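Local coordinates for protein methylaspartate ammonia-lyase (Citrobacter amalonaticus, PDB 1KKO) that catalyses the reversible, magnesium-dependent elimination of ammonia from L-threo-3-methylaspartate to give mesaconate, working as a homodimer of the enolase superfamily, at residues A63-D68 with T142-G147; L149-V154 with N403-L408; V53-I58 with S135-D140. All coordinates share one frame; numbering follows the deposited sequence.

In the fold
Interactions 1 and 3 lie side by side, centres about 7 Å apart, in the N-terminal domain of the enolase type. Both seat helix 128-146 on the antiparallel sheet, 53-58 and 63-68 being on neighbouring strands, and along the chain their segments alternate. Interaction 2 comes later, its centre about 13 Å from that of interaction 1 and about 17 Å from that of interaction 3. It joins helix 150-157, which follows helix 128-146 directly, to helix 392-410, the C-terminal helix of the TIM-barrel part, and so ties the two parts of the chain together. The salt bridge of Lys150 with Asp140 links interaction 2 to 3, and all three touch the second subunit.

Interaction 1 of 3, residues A63-D68 with T142-G147; sequences AVAVGD and TALASG
Leu144, near the end of helix 128-146, lies over the start of strand 64-69, where the helix packs on the three-stranded antiparallel sheet of the enolase-type N-terminal domain. Its CB faces the methyl of Ala63, with Leu144 CB and Ala63 CB 3.9 Å apart. From there the side chain runs on along the strand, toward Ala65, because CG stands anti to the carbonyl carbon (chi1 -72°), and the branch ending in CD1 meets Ala65, with Leu144 CD1 4.0 Å from Ala65 CB. Ala63 and Ala65 both direct their CB toward the helix, and their small methyls let the leucine settle close to the backbone. Val64, between them, turns its side chain the other way, where it packs on Leu408 of the second subunit; a beta-branched residue suits this outward face of a strand.

Ser146 OG is hydrogen-bonded to Thr142 O, 2.7 Å away, and Gly147 is the first residue to leave helical angles, with a positive phi (65°), a conformation that costs a residue without a side chain little. On the sheet side the leucine also touches polar backbone: the methyl carbon Leu144 CD1 rests 3.5 Å from Val64 O.

Interaction 2 of 3, residues L149-V154 with N403-L408; sequences LKTEVV and NRTIAL
This is a small apolar helix-to-helix contact between the N-terminal and the TIM-barrel parts of this enolase-superfamily enzyme: the first turn of helix 150-157, in the N-terminal, enolase-type part of the chain, meets helix 392-410, close to the C-terminus. Leu149, at the N-cap position, reaches across to Leu408. The two leucines cross at a slant, and the branch Leu149 CD1 comes 3.8 Å from Leu408 CB, while Leu149 CD2 lies 4.0 Å from Leu408 CD1. Each has its CG anti to the carbonyl carbon, which carries the forked end out toward the other helix, and these branched apolar ends suit an interface with no hydrogen bond between the segments. Leu149 CD1 also lies 4.0 Å from Thr405 CG2, joining the leucines to a second pair.

In that pair Thr151 and Thr405 reach for each other tip to tip through their methyls, CG2 to CG2 3.8 Å. In Thr405, CG2 stands anti to the backbone N, which presents the methyl to the other helix while the hydroxyl bonds back to Glu401 O; threonine suits this place by doing both. His373, on helix 365-378, accompanies the pair: its ND1 is hydrogen-bonded to Thr151 N and its side chain touches Thr405. One turn before Leu408, Arg404 forms a salt bridge with Glu365 of the second subunit.

The helix start is held by Glu152, which bends back to the N-cap residue: Leu149 N donates to Glu152 OE1 over 2.9 Å, nearly straight at 172°, using the oxygen's anti lone pair.

Interaction 3 of 3, residues V53-I58 with S135-D140; sequences VSVQLI and SQALLD
Ala137 of helix 128-146 presses its methyl between Val55 and Leu57, two residues of strand 47-59, the central strand of the antiparallel sheet in the enolase-type N-terminal domain. The helix runs almost along the strand, their short axes 27° apart and 8.3 Å at closest approach, a spacing that suits alanine at the point of contact.

The tight part centres on that single methyl. Val55 brings up one branch, CG1, 3.8 Å from Ala137 CB; its place anti to the backbone N (chi1 -177°) turns CG1 toward the alanine. Leu57, two residues on and on the same face of the strand, meets the methyl further along, Leu57 CD1 being 3.7 Å from Ala137 CB. The same CD1 also lies 3.7 Å from Ala137 O, so the leucine covers backbone as well as side chain. Valine and leucine alternate here with Ser54 and Gln56, whose side chains face the other side of the sheet and bond to Arg404 of the second subunit.

The looser part lies beyond the alanine, and it too is buried rather than open to solvent. Leu138 starts out directed away from the strand, yet its end bends round until CD2 is 4.1 Å from Leu57 CD1, a lighter touch at the margin. Phe109 packs on Leu138, and Leu101 of helix 86-101 packs on Leu57.

No hydrogen bond links the two segments directly. Gln136 and Asp140 instead bond to the neighbouring strand 64-69, where Gln136 OE1 accepts from Asp68 N and Asp140 OD2 from Val66 N. The helix is therefore seated on the central strand by apolar fit, while these two bonds probably help fix its position along the sheet.

Interaction 1 of 3, residues A63-D68 with T142-G147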
loop_
_atom_site.group_PDB
_atom_site.type_symbol
_atom_site.label_atom_id
_atom_site.label_comp_id
_atom_site.label_asym_id
_atom_site.label_seq_id
_atom_site.Cartn_x
_atom_site.Cartn_y
_atom_site.Cartn_z
ATOM N N ALA A 63 20.159 3.370 -15.936
ATOM C CA ALA A 63 19.287 3.465 -14.769
ATOM C C ALA A 63 17.926 3.953 -15.207
ATOM O O ALA A 63 17.790 4.616 -16.225
ATOM C CB ALA A 63 19.865 4.399 -13.734
ATOM N N VAL A 64 16.913 3.606 -14.429
ATOM C CA VAL A 64 15.566 4.038 -14.713
ATOM C C VAL A 64 15.037 4.811 -13.533
ATOM O O VAL A 64 14.775 4.249 -12.475
ATOM C CB VAL A 64 14.628 2.855 -15.002
ATOM C CG1 VAL A 64 13.245 3.368 -15.364
ATOM C CG2 VAL A 64 15.195 2.005 -16.117
ATOM N N ALA A 65 14.870 6.115 -13.724
ATOM C CA ALA A 65 14.324 6.997 -12.691
ATOM C C ALA A 65 12.809 6.982 -12.771
ATOM O O ALA A 65 12.255 6.923 -13.860
ATOM C CB ALA A 65 14.856 8.396 -12.881
ATOM N N VAL A 66 12.156 7.062 -11.617
ATOM C CA VAL A 66 10.710 6.973 -11.565
ATOM C C VAL A 66 10.045 8.065 -10.739
ATOM O O VAL A 66 10.608 8.591 -9.768
ATOM C CB VAL A 66 10.249 5.584 -11.023
ATOM C CG1 VAL A 66 10.796 4.470 -11.881
ATOM C CG2 VAL A 66 10.674 5.370 -9.573
ATOM N N GLY A 67 8.836 8.400 -11.156
ATOM C CA GLY A 67 8.003 9.345 -10.442
ATOM C C GLY A 67 6.571 9.119 -10.864
ATOM O O GLY A 67 6.314 8.606 -11.948
ATOM N N ASP A 68 5.617 9.525 -10.031
ATOM C CA ASP A 68 4.207 9.368 -10.361
ATOM C C ASP A 68 3.439 10.672 -10.304
ATOM O O ASP A 68 3.443 11.375 -9.293
ATOM C CB ASP A 68 3.530 8.395 -9.395
ATOM C CG ASP A 68 3.751 6.947 -9.743
ATOM O OD1 ASP A 68 4.062 6.644 -10.902
ATOM O OD2 ASP A 68 3.608 6.057 -8.896
ATOM N N THR A 142 18.571 12.618 -11.109
ATOM C CA THR A 142 19.797 13.240 -10.632
ATOM C C THR A 142 20.492 12.325 -9.641
ATOM O O THR A 142 21.718 12.152 -9.676
ATOM C CB THR A 142 19.466 14.600 -10.024
ATOM O OG1 THR A 142 18.941 15.448 -11.049
ATOM C CG2 THR A 142 20.722 15.302 -9.495
ATOM N N ALA A 143 19.712 11.690 -8.774
ATOM C CA ALA A 143 20.251 10.730 -7.829
ATOM C C ALA A 143 20.941 9.550 -8.529
ATOM O O ALA A 143 22.113 9.254 -8.281
ATOM C CB ALA A 143 19.146 10.225 -6.919
ATOM N N LEU A 144 20.220 8.899 -9.431
ATOM C CA LEU A 144 20.720 7.707 -10.121
ATOM C C LEU A 144 21.875 8.011 -11.074
ATOM O O LEU A 144 22.667 7.127 -11.403
ATOM C CB LEU A 144 19.580 7.018 -10.874
ATOM C CG LEU A 144 18.575 6.301 -9.969
ATOM C CD1 LEU A 144 17.279 6.026 -10.720
ATOM C CD2 LEU A 144 19.172 5.012 -9.398
ATOM N N ALA A 145 21.962 9.251 -11.522
ATOM C CA ALA A 145 23.030 9.694 -12.415
ATOM C C ALA A 145 24.335 9.901 -11.671
ATOM O O ALA A 145 25.398 9.888 -12.283
ATOM C CB ALA A 145 22.639 10.990 -13.056
ATOM N N SER A 146 24.262 10.081 -10.361
ATOM C CA SER A 146 25.418 10.505 -9.567
ATOM C C SER A 146 25.755 9.665 -8.346
ATOM O O SER A 146 26.581 10.082 -7.522
ATOM C CB SER A 146 25.176 11.936 -9.112
ATOM O OG SER A 146 24.014 12.015 -8.296
ATOM N N GLY A 147 25.152 8.492 -8.213
ATOM C CA GLY A 147 25.434 7.643 -7.073
ATOM C C GLY A 147 25.000 8.226 -5.743
ATOM O O GLY A 147 25.582 7.913 -4.698
#

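Interaction 2 of 3, residues L149-V154 with N403-L408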
loop_
_atom_site.group_PDB
_atom_site.type_symbol
_atom_site.label_atom_id
_atom_site.label_comp_id
_atom_site.label_asym_id
_atom_site.label_seq_id
_atom_site.Cartn_x
_atom_site.Cartn_y
_atom_site.Cartn_z
ATOM N N LEU A 149 21.621 9.261 -3.053
ATOM C CA LEU A 149 20.223 9.033 -2.733
ATOM C C LEU A 149 19.465 10.316 -3.037
ATOM O O LEU A 149 20.038 11.403 -3.031
ATOM C CB LEU A 149 20.058 8.716 -1.258
ATOM C CG LEU A 149 20.963 7.608 -0.731
ATOM C CD1 LEU A 149 20.626 7.301 0.706
ATOM C CD2 LEU A 149 20.866 6.362 -1.590
ATOM N N LYS A 150 18.166 10.214 -3.276
ATOM C CA LYS A 150 17.370 11.409 -3.514
ATOM C C LYS A 150 17.525 12.412 -2.366
ATOM O O LYS A 150 17.648 13.609 -2.606
ATOM C CB LYS A 150 15.911 11.041 -3.728
ATOM C CG LYS A 150 15.648 10.400 -5.096
ATOM C CD LYS A 150 14.165 10.072 -5.300
ATOM C CE LYS A 150 13.688 8.887 -4.469
ATOM N NZ LYS A 150 14.388 7.629 -4.827
ATOM N N THR A 151 17.559 11.928 -1.130
ATOM C CA THR A 151 17.724 12.816 0.016
ATOM C C THR A 151 19.005 13.628 -0.114
ATOM O O THR A 151 19.039 14.814 0.225
ATOM C CB THR A 151 17.783 12.020 1.334
ATOM O OG1 THR A 151 18.858 11.081 1.324
ATOM C CG2 THR A 151 16.629 11.182 1.518
ATOM N N GLU A 152 20.074 12.973 -0.554
ATOM C CA GLU A 152 21.381 13.629 -0.673
ATOM C C GLU A 152 21.368 14.697 -1.741
ATOM O O GLU A 152 22.019 15.738 -1.601
ATOM C CB GLU A 152 22.464 12.592 -0.969
ATOM C CG GLU A 152 22.726 11.666 0.202
ATOM C CD GLU A 152 23.767 10.621 -0.114
ATOM O OE1 GLU A 152 23.648 9.962 -1.158
ATOM O OE2 GLU A 152 24.722 10.475 0.672
ATOM N N VAL A 153 20.653 14.470 -2.824
ATOM C CA VAL A 153 20.575 15.468 -3.868
ATOM C C VAL A 153 19.933 16.725 -3.304
ATOM O O VAL A 153 20.395 17.841 -3.576
ATOM C CB VAL A 153 19.759 14.968 -5.079
ATOM C CG1 VAL A 153 19.549 16.087 -6.083
ATOM C CG2 VAL A 153 20.446 13.786 -5.750
ATOM N N VAL A 154 18.873 16.558 -2.515
ATOM C CA VAL A 154 18.191 17.698 -1.924
ATOM C C VAL A 154 19.142 18.408 -0.970
ATOM O O VAL A 154 19.296 19.626 -1.020
ATOM C CB VAL A 154 16.900 17.289 -1.200
ATOM C CG1 VAL A 154 16.257 18.501 -0.531
ATOM C CG2 VAL A 154 15.919 16.664 -2.175
ATOM N N ASN A 403 13.445 4.322 7.295
ATOM C CA ASN A 403 14.489 3.617 8.036
ATOM C C ASN A 403 15.566 2.992 7.159
ATOM O O ASN A 403 16.735 2.970 7.539
ATOM C CB ASN A 403 13.873 2.646 9.021
ATOM C CG ASN A 403 13.078 3.363 10.095
ATOM O OD1 ASN A 403 13.508 4.398 10.595
ATOM N ND2 ASN A 403 11.908 2.831 10.437
ATOM N N ARG A 404 15.194 2.529 5.975
ATOM C CA ARG A 404 16.183 2.036 5.035
ATOM C C ARG A 404 17.138 3.159 4.657
ATOM O O ARG A 404 18.345 2.962 4.564
ATOM C CB ARG A 404 15.531 1.519 3.748
ATOM C CG ARG A 404 14.990 0.104 3.801
ATOM C CD ARG A 404 14.644 -0.417 2.430
ATOM N NE ARG A 404 13.536 0.316 1.794
ATOM C CZ ARG A 404 12.246 0.019 1.961
ATOM N NH1 ARG A 404 11.886 -0.972 2.758
ATOM N NH2 ARG A 404 11.318 0.710 1.328
ATOM N N THR A 405 16.578 4.333 4.428
ATOM C CA THR A 405 17.356 5.467 3.962
ATOM C C THR A 405 18.272 5.998 5.055
ATOM O O THR A 405 19.432 6.325 4.786
ATOM C CB THR A 405 16.429 6.555 3.443
ATOM O OG1 THR A 405 15.670 6.027 2.346
ATOM C CG2 THR A 405 17.224 7.722 2.849
ATOM N N ILE A 406 17.773 6.082 6.279
ATOM C CA ILE A 406 18.608 6.486 7.397
ATOM C C ILE A 406 19.780 5.514 7.507
ATOM O O ILE A 406 20.917 5.946 7.702
ATOM C CB ILE A 406 17.788 6.540 8.678
ATOM C CG1 ILE A 406 16.868 7.761 8.629
ATOM C CG2 ILE A 406 18.693 6.581 9.909
ATOM C CD1 ILE A 406 15.806 7.802 9.680
ATOM N N ALA A 407 19.527 4.213 7.368
ATOM C CA ALA A 407 20.599 3.230 7.469
ATOM C C ALA A 407 21.625 3.458 6.371
ATOM O O ALA A 407 22.831 3.372 6.633
ATOM C CB ALA A 407 20.059 1.830 7.389
ATOM N N LEU A 408 21.184 3.718 5.143
ATOM C CA LEU A 408 22.123 3.988 4.057
ATOM C C LEU A 408 22.967 5.231 4.353
ATOM O O LEU A 408 24.193 5.235 4.163
ATOM C CB LEU A 408 21.403 4.176 2.720
ATOM C CG LEU A 408 20.789 2.918 2.103
ATOM C CD1 LEU A 408 19.964 3.318 0.906
ATOM C CD2 LEU A 408 21.872 1.932 1.712
#

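Interaction 3 of 3, residues V53-I58 with S135-D140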
loop_
_atom_site.group_PDB
_atom_site.type_symbol
_atom_site.label_atom_id
_atom_site.label_comp_id
_atom_site.label_asym_id
_atom_site.label_seq_id
_atom_site.Cartn_x
_atom_site.Cartn_y
_atom_site.Cartn_z
ATOM N N VAL A 53 -0.191 8.690 -13.523
ATOM C CA VAL A 53 0.641 8.424 -14.684
ATOM C C VAL A 53 2.062 8.264 -14.186
ATOM O O VAL A 53 2.628 9.184 -13.590
ATOM C CB VAL A 53 0.593 9.530 -15.746
ATOM C CG1 VAL A 53 1.640 9.264 -16.841
ATOM C CG2 VAL A 53 -0.797 9.639 -16.334
ATOM N N SER A 54 2.641 7.088 -14.407
ATOM C CA SER A 54 4.018 6.856 -14.033
ATOM C C SER A 54 4.938 7.430 -15.094
ATOM O O SER A 54 4.709 7.261 -16.284
ATOM C CB SER A 54 4.320 5.367 -13.891
ATOM O OG SER A 54 3.684 4.777 -12.769
ATOM N N VAL A 55 5.972 8.102 -14.619
ATOM C CA VAL A 55 7.027 8.653 -15.450
ATOM C C VAL A 55 8.271 7.807 -15.227
ATOM O O VAL A 55 8.673 7.593 -14.092
ATOM C CB VAL A 55 7.355 10.108 -15.013
ATOM C CG1 VAL A 55 8.406 10.725 -15.921
ATOM C CG2 VAL A 55 6.084 10.948 -15.007
ATOM N N GLN A 56 8.846 7.289 -16.306
ATOM C CA GLN A 56 10.096 6.558 -16.220
ATOM C C GLN A 56 11.085 7.239 -17.143
ATOM O O GLN A 56 10.777 7.502 -18.306
ATOM C CB GLN A 56 9.901 5.102 -16.638
ATOM C CG GLN A 56 9.000 4.335 -15.694
ATOM C CD GLN A 56 8.868 2.886 -16.091
ATOM O OE1 GLN A 56 9.487 2.023 -15.471
ATOM N NE2 GLN A 56 8.096 2.618 -17.138
ATOM N N LEU A 57 12.269 7.508 -16.611
ATOM C CA LEU A 57 13.317 8.157 -17.382
ATOM C C LEU A 57 14.496 7.209 -17.440
ATOM O O LEU A 57 15.143 6.949 -16.436
ATOM C CB LEU A 57 13.740 9.462 -16.714
ATOM C CG LEU A 57 12.622 10.449 -16.377
ATOM C CD1 LEU A 57 13.176 11.643 -15.632
ATOM C CD2 LEU A 57 11.881 10.930 -17.602
ATOM N N ILE A 58 14.748 6.660 -18.621
ATOM C CA ILE A 58 15.886 5.776 -18.822
ATOM C C ILE A 58 17.064 6.677 -19.106
ATOM O O ILE A 58 17.024 7.464 -20.058
ATOM C CB ILE A 58 15.657 4.830 -20.005
ATOM C CG1 ILE A 58 14.392 3.997 -19.804
ATOM C CG2 ILE A 58 16.843 3.917 -20.186
ATOM C CD1 ILE A 58 14.049 3.165 -21.007
ATOM N N SER A 135 8.736 16.061 -11.455
ATOM C CA SER A 135 9.774 16.485 -10.525
ATOM C C SER A 135 10.292 15.315 -9.677
ATOM O O SER A 135 11.481 15.235 -9.363
ATOM C CB SER A 135 9.278 17.633 -9.660
ATOM O OG SER A 135 8.278 17.208 -8.766
ATOM N N GLN A 136 9.412 14.378 -9.318
ATOM C CA GLN A 136 9.862 13.182 -8.611
ATOM C C GLN A 136 10.861 12.415 -9.472
ATOM O O GLN A 136 11.910 12.028 -9.013
ATOM C CB GLN A 136 8.712 12.237 -8.302
ATOM C CG GLN A 136 7.713 12.697 -7.262
ATOM C CD GLN A 136 6.459 11.879 -7.385
ATOM O OE1 GLN A 136 6.532 10.661 -7.568
ATOM N NE2 GLN A 136 5.309 12.530 -7.324
ATOM N N ALA A 137 10.501 12.198 -10.727
ATOM C CA ALA A 137 11.364 11.443 -11.619
ATOM C C ALA A 137 12.687 12.174 -11.882
ATOM O O ALA A 137 13.726 11.542 -11.982
ATOM C CB ALA A 137 10.660 11.141 -12.914
ATOM N N LEU A 138 12.641 13.500 -11.989
ATOM C CA LEU A 138 13.853 14.277 -12.229
ATOM C C LEU A 138 14.786 14.249 -11.028
ATOM O O LEU A 138 16.007 14.233 -11.204
ATOM C CB LEU A 138 13.508 15.713 -12.623
ATOM C CG LEU A 138 12.892 15.793 -14.017
ATOM C CD1 LEU A 138 12.143 17.092 -14.169
ATOM C CD2 LEU A 138 13.953 15.632 -15.103
ATOM N N LEU A 139 14.232 14.232 -9.817
ATOM C CA LEU A 139 15.034 14.113 -8.616
ATOM C C LEU A 139 15.672 12.736 -8.570
ATOM O O LEU A 139 16.859 12.584 -8.299
ATOM C CB LEU A 139 14.189 14.340 -7.368
ATOM C CG LEU A 139 14.954 14.204 -6.045
ATOM C CD1 LEU A 139 16.126 15.176 -5.925
ATOM C CD2 LEU A 139 14.010 14.383 -4.862
ATOM N N ASP A 140 14.867 11.716 -8.859
ATOM C CA ASP A 140 15.374 10.359 -8.889
ATOM C C ASP A 140 16.447 10.229 -9.976
ATOM O O ASP A 140 17.429 9.503 -9.779
ATOM C CB ASP A 140 14.216 9.383 -9.143
ATOM C CG ASP A 140 14.502 7.973 -8.689
ATOM O OD1 ASP A 140 15.143 7.779 -7.620
ATOM O OD2 ASP A 140 14.029 7.022 -9.349
#